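Local coordinates for D-methionine-binding lipoprotein MetQ (Escherichia coli, PDB 4YAH) that binds methionine and delivers it to an ATP-driven D-methionine permease as the lipoprotein substrate-binding component of that transporter, at residues 116-120 with 191-195; 31-37 with 58-64; 142-147 with 162-167. One frame throughout, in Å; residues are numbered along the deposited sequence.

Interaction 1 of 3, residues 116-120 with 191-195; sequences GYSKK and LDDAQ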
loop_
_atom_site.group_PDB
_atom_site.type_symbol
_atom_site.label_atom_id
_atom_site.label_comp_id
_atom_site.label_asym_id
_atom_site.label_seq_id
_atom_site.Cartn_x
_atom_site.Cartn_y
_atom_site.Cartn_z
ATOM N N GLY A 116 10.423 -4.339 -6.531
ATOM C CA GLY A 116 11.588 -4.849 -5.825
ATOM C C GLY A 116 12.732 -3.857 -5.966
ATOM O O GLY A 116 12.938 -3.291 -7.041
ATOM N N TYR A 117 13.447 -3.635 -4.871
ATOM C CA TYR A 117 14.514 -2.640 -4.793
ATOM C C TYR A 117 15.753 -3.246 -4.186
ATOM O O TYR A 117 15.670 -4.229 -3.461
ATOM C CB TYR A 117 14.112 -1.433 -3.938
ATOM C CG TYR A 117 12.853 -0.714 -4.356
ATOM C CD1 TYR A 117 12.897 0.357 -5.233
ATOM C CD2 TYR A 117 11.607 -1.101 -3.861
ATOM C CE1 TYR A 117 11.737 1.030 -5.609
ATOM C CE2 TYR A 117 10.443 -0.442 -4.226
ATOM C CZ TYR A 117 10.509 0.622 -5.099
ATOM O OH TYR A 117 9.368 1.298 -5.475
ATOM N N SER A 118 16.904 -2.633 -4.457
ATOM C CA SER A 118 18.142 -3.073 -3.845
ATOM C C SER A 118 19.163 -1.947 -3.779
ATOM O O SER A 118 19.189 -1.088 -4.658
ATOM C CB SER A 118 18.739 -4.232 -4.629
ATOM O OG SER A 118 19.957 -4.604 -4.029
ATOM N N LYS A 119 19.986 -1.952 -2.735
ATOM C CA LYS A 119 21.148 -1.061 -2.679
ATOM C C LYS A 119 22.445 -1.856 -2.905
ATOM O O LYS A 119 23.549 -1.305 -2.802
ATOM C CB LYS A 119 21.166 -0.297 -1.349
ATOM C CG LYS A 119 20.008 0.684 -1.244
ATOM C CD LYS A 119 19.961 1.443 0.086
ATOM C CE LYS A 119 21.010 2.522 0.134
ATOM N NZ LYS A 119 20.806 3.344 1.352
ATOM N N LYS A 120 22.315 -3.137 -3.245
ATOM C CA LYS A 120 23.478 -4.013 -3.482
ATOM C C LYS A 120 23.634 -4.485 -4.926
ATOM O O LYS A 120 24.764 -4.731 -5.365
ATOM C CB LYS A 120 23.419 -5.230 -2.568
ATOM C CG LYS A 120 23.526 -4.818 -1.096
ATOM C CD LYS A 120 23.456 -5.997 -0.160
ATOM C CE LYS A 120 23.562 -5.566 1.280
ATOM N NZ LYS A 120 22.463 -4.632 1.633
ATOM N N LEU A 191 17.040 -2.324 3.459
ATOM C CA LEU A 191 17.942 -2.271 2.305
ATOM C C LEU A 191 19.401 -2.109 2.695
ATOM O O LEU A 191 20.289 -2.520 1.949
ATOM C CB LEU A 191 17.575 -1.116 1.385
ATOM C CG LEU A 191 16.256 -1.239 0.628
ATOM C CD1 LEU A 191 15.922 0.068 -0.028
ATOM C CD2 LEU A 191 16.330 -2.376 -0.415
ATOM N N ASP A 192 19.648 -1.474 3.838
ATOM C CA ASP A 192 21.007 -1.239 4.310
ATOM C C ASP A 192 21.556 -2.404 5.132
ATOM O O ASP A 192 22.734 -2.407 5.480
ATOM C CB ASP A 192 21.062 0.037 5.175
ATOM C CG ASP A 192 20.690 1.306 4.405
ATOM O OD1 ASP A 192 21.249 1.521 3.303
ATOM O OD2 ASP A 192 19.855 2.116 4.923
ATOM N N ASP A 193 20.712 -3.370 5.483
ATOM C CA ASP A 193 21.169 -4.524 6.251
ATOM C C ASP A 193 22.204 -5.292 5.426
ATOM O O ASP A 193 22.042 -5.455 4.210
ATOM C CB ASP A 193 20.006 -5.436 6.629
ATOM C CG ASP A 193 20.442 -6.612 7.498
ATOM O OD1 ASP A 193 20.343 -6.509 8.740
ATOM O OD2 ASP A 193 20.880 -7.644 6.944
ATOM N N ALA A 194 23.249 -5.780 6.091
ATOM C CA ALA A 194 24.389 -6.344 5.383
ATOM C C ALA A 194 24.023 -7.552 4.547
ATOM O O ALA A 194 24.697 -7.837 3.559
ATOM C CB ALA A 194 25.492 -6.706 6.374
ATOM N N GLN A 195 22.974 -8.270 4.923
ATOM C CA GLN A 195 22.603 -9.489 4.199
ATOM C C GLN A 195 21.386 -9.347 3.260
ATOM O O GLN A 195 21.088 -10.270 2.506
ATOM C CB GLN A 195 22.346 -10.617 5.197
ATOM C CG GLN A 195 23.581 -11.016 6.009
ATOM C CD GLN A 195 24.781 -11.411 5.145
ATOM O OE1 GLN A 195 24.631 -11.982 4.063
ATOM N NE2 GLN A 195 25.981 -11.092 5.622
HETATM O O HOH W 1 19.858 -3.731 -0.536
#

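Interaction 2 of 3, residues 31-37 with 58-64; sequences NHIKVGV and GLDVELV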
loop_
_atom_site.group_PDB
_atom_site.type_symbol
_atom_site.label_atom_id
_atom_site.label_comp_id
_atom_site.label_asym_id
_atom_site.label_seq_id
_atom_site.Cartn_x
_atom_site.Cartn_y
_atom_site.Cartn_z
ATOM N N ASN A 31 -19.086 19.800 10.574
ATOM C CA ASN A 31 -18.375 20.157 9.359
ATOM C C ASN A 31 -16.927 19.708 9.410
ATOM O O ASN A 31 -16.100 20.219 8.671
ATOM C CB ASN A 31 -18.431 21.649 9.113
ATOM C CG ASN A 31 -17.971 22.008 7.729
ATOM O OD1 ASN A 31 -18.379 21.383 6.748
ATOM N ND2 ASN A 31 -17.071 22.971 7.639
ATOM N N HIS A 32 -16.648 18.749 10.285
ATOM C CA HIS A 32 -15.289 18.272 10.536
ATOM C C HIS A 32 -15.210 16.765 10.349
ATOM O O HIS A 32 -16.096 16.043 10.797
ATOM C CB HIS A 32 -14.872 18.639 11.955
ATOM C CG HIS A 32 -13.467 18.275 12.295
ATOM N ND1 HIS A 32 -12.395 19.089 11.989
ATOM C CD2 HIS A 32 -12.954 17.206 12.948
ATOM C CE1 HIS A 32 -11.282 18.526 12.420
ATOM N NE2 HIS A 32 -11.594 17.384 13.010
ATOM N N ILE A 33 -14.155 16.283 9.676
ATOM C CA ILE A 33 -13.929 14.853 9.553
ATOM C C ILE A 33 -12.441 14.559 9.748
ATOM O O ILE A 33 -11.602 15.293 9.263
ATOM C CB ILE A 33 -14.427 14.317 8.175
ATOM C CG1 ILE A 33 -14.279 12.801 8.083
ATOM C CG2 ILE A 33 -13.707 14.997 7.028
ATOM C CD1 ILE A 33 -14.879 12.212 6.808
ATOM N N LYS A 34 -12.141 13.506 10.496
ATOM C CA LYS A 34 -10.754 13.072 10.697
ATOM C C LYS A 34 -10.469 11.876 9.785
ATOM O O LYS A 34 -11.202 10.882 9.824
ATOM C CB LYS A 34 -10.504 12.690 12.155
ATOM C CG LYS A 34 -10.586 13.849 13.165
ATOM C CD LYS A 34 -10.103 13.394 14.518
ATOM C CE LYS A 34 -10.124 14.536 15.524
ATOM N NZ LYS A 34 -9.533 14.141 16.834
ATOM N N VAL A 35 -9.408 11.969 8.984
ATOM C CA VAL A 35 -9.036 10.892 8.062
ATOM C C VAL A 35 -7.619 10.428 8.326
ATOM O O VAL A 35 -6.696 11.235 8.318
ATOM C CB VAL A 35 -9.149 11.326 6.603
ATOM C CG1 VAL A 35 -8.907 10.140 5.675
ATOM C CG2 VAL A 35 -10.529 11.926 6.314
ATOM N N GLY A 36 -7.459 9.127 8.563
ATOM C CA GLY A 36 -6.143 8.552 8.783
ATOM C C GLY A 36 -5.417 8.235 7.491
ATOM O O GLY A 36 -5.976 7.606 6.593
ATOM N N VAL A 37 -4.164 8.675 7.412
ATOM C CA VAL A 37 -3.310 8.503 6.237
ATOM C C VAL A 37 -1.902 8.159 6.688
ATOM O O VAL A 37 -1.566 8.322 7.865
ATOM C CB VAL A 37 -3.284 9.772 5.345
ATOM C CG1 VAL A 37 -4.701 10.135 4.917
ATOM C CG2 VAL A 37 -2.669 10.951 6.064
ATOM N N GLY A 58 -16.010 23.699 1.567
ATOM C CA GLY A 58 -15.732 24.320 2.848
ATOM C C GLY A 58 -15.725 23.288 3.958
ATOM O O GLY A 58 -15.964 23.625 5.112
ATOM N N LEU A 59 -15.444 22.031 3.605
ATOM C CA LEU A 59 -15.367 20.946 4.580
ATOM C C LEU A 59 -14.024 21.000 5.304
ATOM O O LEU A 59 -12.985 21.173 4.668
ATOM C CB LEU A 59 -15.533 19.585 3.894
ATOM C CG LEU A 59 -15.406 18.350 4.787
ATOM C CD1 LEU A 59 -16.569 18.294 5.768
ATOM C CD2 LEU A 59 -15.336 17.092 3.935
ATOM N N ASP A 60 -14.047 20.835 6.620
ATOM C CA ASP A 60 -12.830 20.854 7.419
ATOM C C ASP A 60 -12.321 19.431 7.614
ATOM O O ASP A 60 -12.776 18.710 8.501
ATOM C CB ASP A 60 -13.091 21.531 8.769
ATOM C CG ASP A 60 -11.835 21.671 9.612
ATOM O OD1 ASP A 60 -10.717 21.495 9.073
ATOM O OD2 ASP A 60 -11.971 21.974 10.820
ATOM N N VAL A 61 -11.387 19.025 6.756
ATOM C CA VAL A 61 -10.736 17.724 6.877
ATOM C C VAL A 61 -9.454 17.812 7.712
ATOM O O VAL A 61 -8.565 18.607 7.417
ATOM C CB VAL A 61 -10.395 17.157 5.498
ATOM C CG1 VAL A 61 -9.650 15.821 5.624
ATOM C CG2 VAL A 61 -11.675 16.989 4.667
ATOM N N GLU A 62 -9.384 16.984 8.749
ATOM C CA GLU A 62 -8.190 16.845 9.567
ATOM C C GLU A 62 -7.491 15.547 9.207
ATOM O O GLU A 62 -8.098 14.481 9.309
ATOM C CB GLU A 62 -8.547 16.854 11.053
ATOM C CG GLU A 62 -7.334 16.747 11.938
ATOM C CD GLU A 62 -7.684 16.754 13.410
ATOM O OE1 GLU A 62 -8.835 17.102 13.748
ATOM O OE2 GLU A 62 -6.813 16.407 14.236
ATOM N N LEU A 63 -6.222 15.628 8.805
ATOM C CA LEU A 63 -5.441 14.427 8.539
ATOM C C LEU A 63 -4.778 13.958 9.825
ATOM O O LEU A 63 -4.145 14.744 10.538
ATOM C CB LEU A 63 -4.403 14.693 7.455
ATOM C CG LEU A 63 -4.988 15.180 6.127
ATOM C CD1 LEU A 63 -3.875 15.487 5.143
ATOM C CD2 LEU A 63 -5.985 14.163 5.531
ATOM N N VAL A 64 -4.995 12.694 10.159
ATOM C CA VAL A 64 -4.324 12.056 11.272
ATOM C C VAL A 64 -3.312 11.112 10.671
ATOM O O VAL A 64 -3.689 10.233 9.904
ATOM C CB VAL A 64 -5.305 11.292 12.163
ATOM C CG1 VAL A 64 -4.602 10.641 13.337
ATOM C CG2 VAL A 64 -6.402 12.238 12.677
HETATM O O HOH W 2 -7.246 14.919 16.451
#

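Interaction 3 of 3, residues 142-147 with 162-167; sequences LGRSLL and GLLPTV. With MET (methionine), chain B.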
loop_
_atom_site.group_PDB
_atom_site.type_symbol
_atom_site.label_atom_id
_atom_site.label_comp_id
_atom_site.label_asym_id
_atom_site.label_seq_id
_atom_site.Cartn_x
_atom_site.Cartn_y
_atom_site.Cartn_z
ATOM N N LEU A 142 2.417 -9.990 1.811
ATOM C CA LEU A 142 3.329 -11.115 1.683
ATOM C C LEU A 142 2.981 -11.930 0.433
ATOM O O LEU A 142 3.851 -12.228 -0.397
ATOM C CB LEU A 142 3.276 -12.007 2.919
ATOM C CG LEU A 142 4.027 -13.344 2.784
ATOM C CD1 LEU A 142 5.484 -13.087 2.502
ATOM C CD2 LEU A 142 3.854 -14.171 4.033
ATOM N N GLY A 143 1.709 -12.294 0.301
ATOM C CA GLY A 143 1.272 -13.117 -0.812
ATOM C C GLY A 143 1.566 -12.405 -2.104
ATOM O O GLY A 143 2.102 -12.971 -3.047
ATOM N N ARG A 144 1.235 -11.126 -2.118
ATOM C CA ARG A 144 1.481 -10.269 -3.260
ATOM C C ARG A 144 2.953 -10.246 -3.686
ATOM O O ARG A 144 3.269 -10.281 -4.877
ATOM C CB ARG A 144 1.013 -8.872 -2.900
ATOM C CG ARG A 144 1.247 -7.824 -3.936
ATOM C CD ARG A 144 0.856 -6.486 -3.380
ATOM N NE ARG A 144 0.810 -5.456 -4.404
ATOM C CZ ARG A 144 0.545 -4.180 -4.167
ATOM N NH1 ARG A 144 0.339 -3.752 -2.919
ATOM N NH2 ARG A 144 0.506 -3.324 -5.173
ATOM N N SER A 145 3.837 -10.142 -2.698
ATOM C CA SER A 145 5.277 -10.134 -2.936
ATOM C C SER A 145 5.760 -11.450 -3.486
ATOM O O SER A 145 6.571 -11.480 -4.410
ATOM C CB SER A 145 6.015 -9.802 -1.648
ATOM O OG SER A 145 5.647 -8.493 -1.230
ATOM N N LEU A 146 5.266 -12.546 -2.932
ATOM C CA LEU A 146 5.662 -13.857 -3.442
ATOM C C LEU A 146 5.172 -14.059 -4.874
ATOM O O LEU A 146 5.885 -14.632 -5.705
ATOM C CB LEU A 146 5.138 -14.959 -2.529
ATOM C CG LEU A 146 5.749 -14.990 -1.133
ATOM C CD1 LEU A 146 5.109 -16.081 -0.353
ATOM C CD2 LEU A 146 7.251 -15.208 -1.181
ATOM N N LEU A 147 3.968 -13.578 -5.188
ATOM C CA LEU A 147 3.481 -13.664 -6.560
ATOM C C LEU A 147 4.380 -12.864 -7.506
ATOM O O LEU A 147 4.610 -13.282 -8.634
ATOM C CB LEU A 147 2.033 -13.178 -6.642
ATOM C CG LEU A 147 1.067 -14.156 -5.984
ATOM C CD1 LEU A 147 -0.286 -13.470 -5.803
ATOM C CD2 LEU A 147 0.934 -15.441 -6.784
ATOM N N GLY A 162 -3.950 -18.647 -4.906
ATOM C CA GLY A 162 -4.718 -17.428 -5.063
ATOM C C GLY A 162 -3.874 -16.220 -4.687
ATOM O O GLY A 162 -2.718 -16.097 -5.129
ATOM N N LEU A 163 -4.445 -15.354 -3.852
ATOM C CA LEU A 163 -3.766 -14.138 -3.401
ATOM C C LEU A 163 -2.961 -14.332 -2.129
ATOM O O LEU A 163 -2.259 -13.411 -1.705
ATOM C CB LEU A 163 -4.777 -13.015 -3.164
ATOM C CG LEU A 163 -5.554 -12.531 -4.388
ATOM C CD1 LEU A 163 -6.393 -11.322 -4.024
ATOM C CD2 LEU A 163 -4.615 -12.197 -5.534
ATOM N N LEU A 164 -3.062 -15.512 -1.522
ATOM C CA LEU A 164 -2.499 -15.725 -0.196
ATOM C C LEU A 164 -1.451 -16.845 -0.133
ATOM O O LEU A 164 -1.430 -17.636 0.807
ATOM C CB LEU A 164 -3.628 -16.001 0.794
ATOM C CG LEU A 164 -4.613 -14.830 0.914
ATOM C CD1 LEU A 164 -5.831 -15.212 1.755
ATOM C CD2 LEU A 164 -3.948 -13.603 1.514
ATOM N N PRO A 165 -0.534 -16.884 -1.104
ATOM C CA PRO A 165 0.569 -17.816 -0.863
ATOM C C PRO A 165 1.401 -17.421 0.365
ATOM O O PRO A 165 1.478 -16.237 0.710
ATOM C CB PRO A 165 1.407 -17.703 -2.140
ATOM C CG PRO A 165 1.173 -16.314 -2.617
ATOM C CD PRO A 165 -0.279 -16.010 -2.261
ATOM N N THR A 166 2.009 -18.415 1.008
ATOM C CA THR A 166 3.002 -18.186 2.056
ATOM C C THR A 166 4.331 -18.775 1.628
ATOM O O THR A 166 4.426 -19.390 0.569
ATOM C CB THR A 166 2.601 -18.819 3.389
ATOM O OG1 THR A 166 2.715 -20.237 3.287
ATOM C CG2 THR A 166 1.180 -18.446 3.773
ATOM N N VAL A 167 5.356 -18.605 2.448
ATOM C CA VAL A 167 6.661 -19.154 2.111
ATOM C C VAL A 167 6.602 -20.679 2.067
ATOM O O VAL A 167 7.356 -21.313 1.335
ATOM C CB VAL A 167 7.729 -18.670 3.104
ATOM C CG1 VAL A 167 9.073 -19.331 2.843
ATOM C CG2 VAL A 167 7.873 -17.168 2.984
HETATM N N MET B . -0.405 1.585 -0.295
HETATM C CA MET B . -0.165 0.159 -0.067
HETATM C C MET B . -0.028 -0.542 -1.397
HETATM O O MET B . -0.889 -0.342 -2.259
HETATM C CB MET B . -1.310 -0.465 0.736
HETATM C CG MET B . -1.059 -1.897 1.182
HETATM S SD MET B . -2.421 -2.625 2.118
HETATM C CE MET B . -2.229 -1.777 3.685
HETATM O OXT MET B . 0.923 -1.324 -1.599
#

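Interaction 1 of 3, residues 116-120 with 191-195
Lys120 NZ is held among backbone carbonyls rather than by a carboxylate: it donates to Asp193 O at 2.7 Å, and a second bond to Ile196 O completes the grip. Leu191 O is also near this ammonium, but the angle is too poor for a hydrogen bond. The Lys120 chain is extended as far as CE and bends only at its last torsion (chi4 60°), which swings NZ in toward the 191-195 turn and leaves CE 3.4 Å from Ala194 O. Leu191 O is instead served by a water, which donates to it at 2.8 Å and accepts from Lys119 N at 2.8 Å, bridging the two backbones where they run closest. Lys119 NZ forms a salt bridge with Asp192, reaching the syn lone pair of OD1 at 2.7 Å. A bend at chi3 (76°) turns the lysine end toward the carboxylate, while its methylenes cross Leu191 at about a right angle, with CD 3.7 Å from Leu191 CB. Leu191 is buried, as is Tyr117. Its CD2 lies 3.6 Å from Tyr117 O, and its side chain also packs on Ala199 and Ile201 of strand 196-201 and on Leu211. Each segment also holds a local turn: Ser118 OG accepts from Lys120 N in an ST turn and is bonded to Ala197 O, and Asp193 OD2 accepts from Gln195 N in an Asx turn. The Asx turn leads into strand 196-201 and the ST turn follows strand 115-117, its antiparallel neighbour, both inner strands of the five-stranded sheet.

Interaction 2 of 3, residues 31-37 with 58-64
Ile33 and Val61 lie side by side on one face of the two paired strands, their CG2 methyls 3.7 Å apart. Val35 CG2 extends this apolar row to Val61 CG1 at 4.1 Å. Leu59 CD2 packs on Ile33 CG2 (4.1 Å), and at the far end Leu63 CD2 lies against Val35 and Val37; Phe246 of helix 241-250 and Ala53 of helix 41-57 pack on the same face. Between the strands runs a parallel ladder: Asp60 N donates to Asn31 O, Ile33 N to Asp60 O, Glu62 N to Ile33 O, Val35 N to Glu62 O, Val64 N to Val35 O and Val37 N to Val64 O. At its start Asn31 ND2 reaches Gly58 O in a nearly straight bond of 2.8 Å (178°). The opposite face carries His32, Lys34, Asp60 and Glu62, with Val64 at its far end. With CG anti to the backbone N (chi1 -176°), the His32 ring comes over the neighbouring strand, and its ND1 donates in the ring plane to Asp60 OD2 at 3.1 Å, meeting that oxygen from above the carboxylate. NE2 makes a weak bond to Glu62 OE1 at 2.9 Å. Lys34 runs alongside Glu62, NZ 4.3 Å from OE1, beyond a salt bridge. This is the strand pair of a beta-alpha-beta unit, with helix 41-57 as the crossover.

Interaction 3 of 3, residues 142-147 with 162-167
Gly143 and Pro165 meet where the helix backbone lies against the loop, with no hydrogen bond between the two segments. Backbone contact comes first: Gly143, which has no side chain, brings its CA to 3.5 Å from Pro165 O in a CA-H...O contact and to 3.7 Å from Leu163 O. Two leucines make the apolar contacts with Pro165. Leu147 crosses its ring at about a right angle, CG to CG 4.0 Å, and Leu146 CB lies 4.2 Å from Pro165 CG. Methyls also rest on loop backbone: Leu147 CD1 touches Gly162 O at 3.6 Å, and Leu146, with CG anti to its carbonyl carbon (chi1 -66°), sends CD1 to the Thr166 carbonyl carbon at 3.4 Å. Polar binding belongs to the helix side turned away from the loop: the extended Arg144 donates from NH1 to the methionine carboxylate oxygen OXT at 2.8 Å, a bent bond (136°). Glu221 forms a salt bridge with its NH2, and Tyr227 adds a cation-pi contact that would help fix the guanidinium. Leu163 packs on that same Tyr227. From helix 139-151, Leu142 packs on Val135 of strand 132-136 and Leu147 on Leu157 of strand 156-157; from the loop, Pro165 shares Leu157 and Val167 packs on Ile179 of strand 178-182.

Overall arrangement
The three contacts lie apart around a methionine bound in the cleft between the two lobes. Interaction 2 belongs to the six-stranded sheet of one lobe, interactions 1 and 3 to the lobe built on the five-stranded sheet. Interactions 1 and 3 are the closest pair, about 8 Å between nearest atoms and 21 Å between centres, and the chain between 116-120 and 191-195 includes all of interaction 3. Interaction 2 is 37 Å from interaction 1 and 34 Å from interaction 3, centre to centre, across the middle of the chain. Interaction 3 touches the ligand through Arg144. In interaction 1 the side chain of Tyr117 is about 10 Å from the bound methionine, as is that of Val37 in interaction 2.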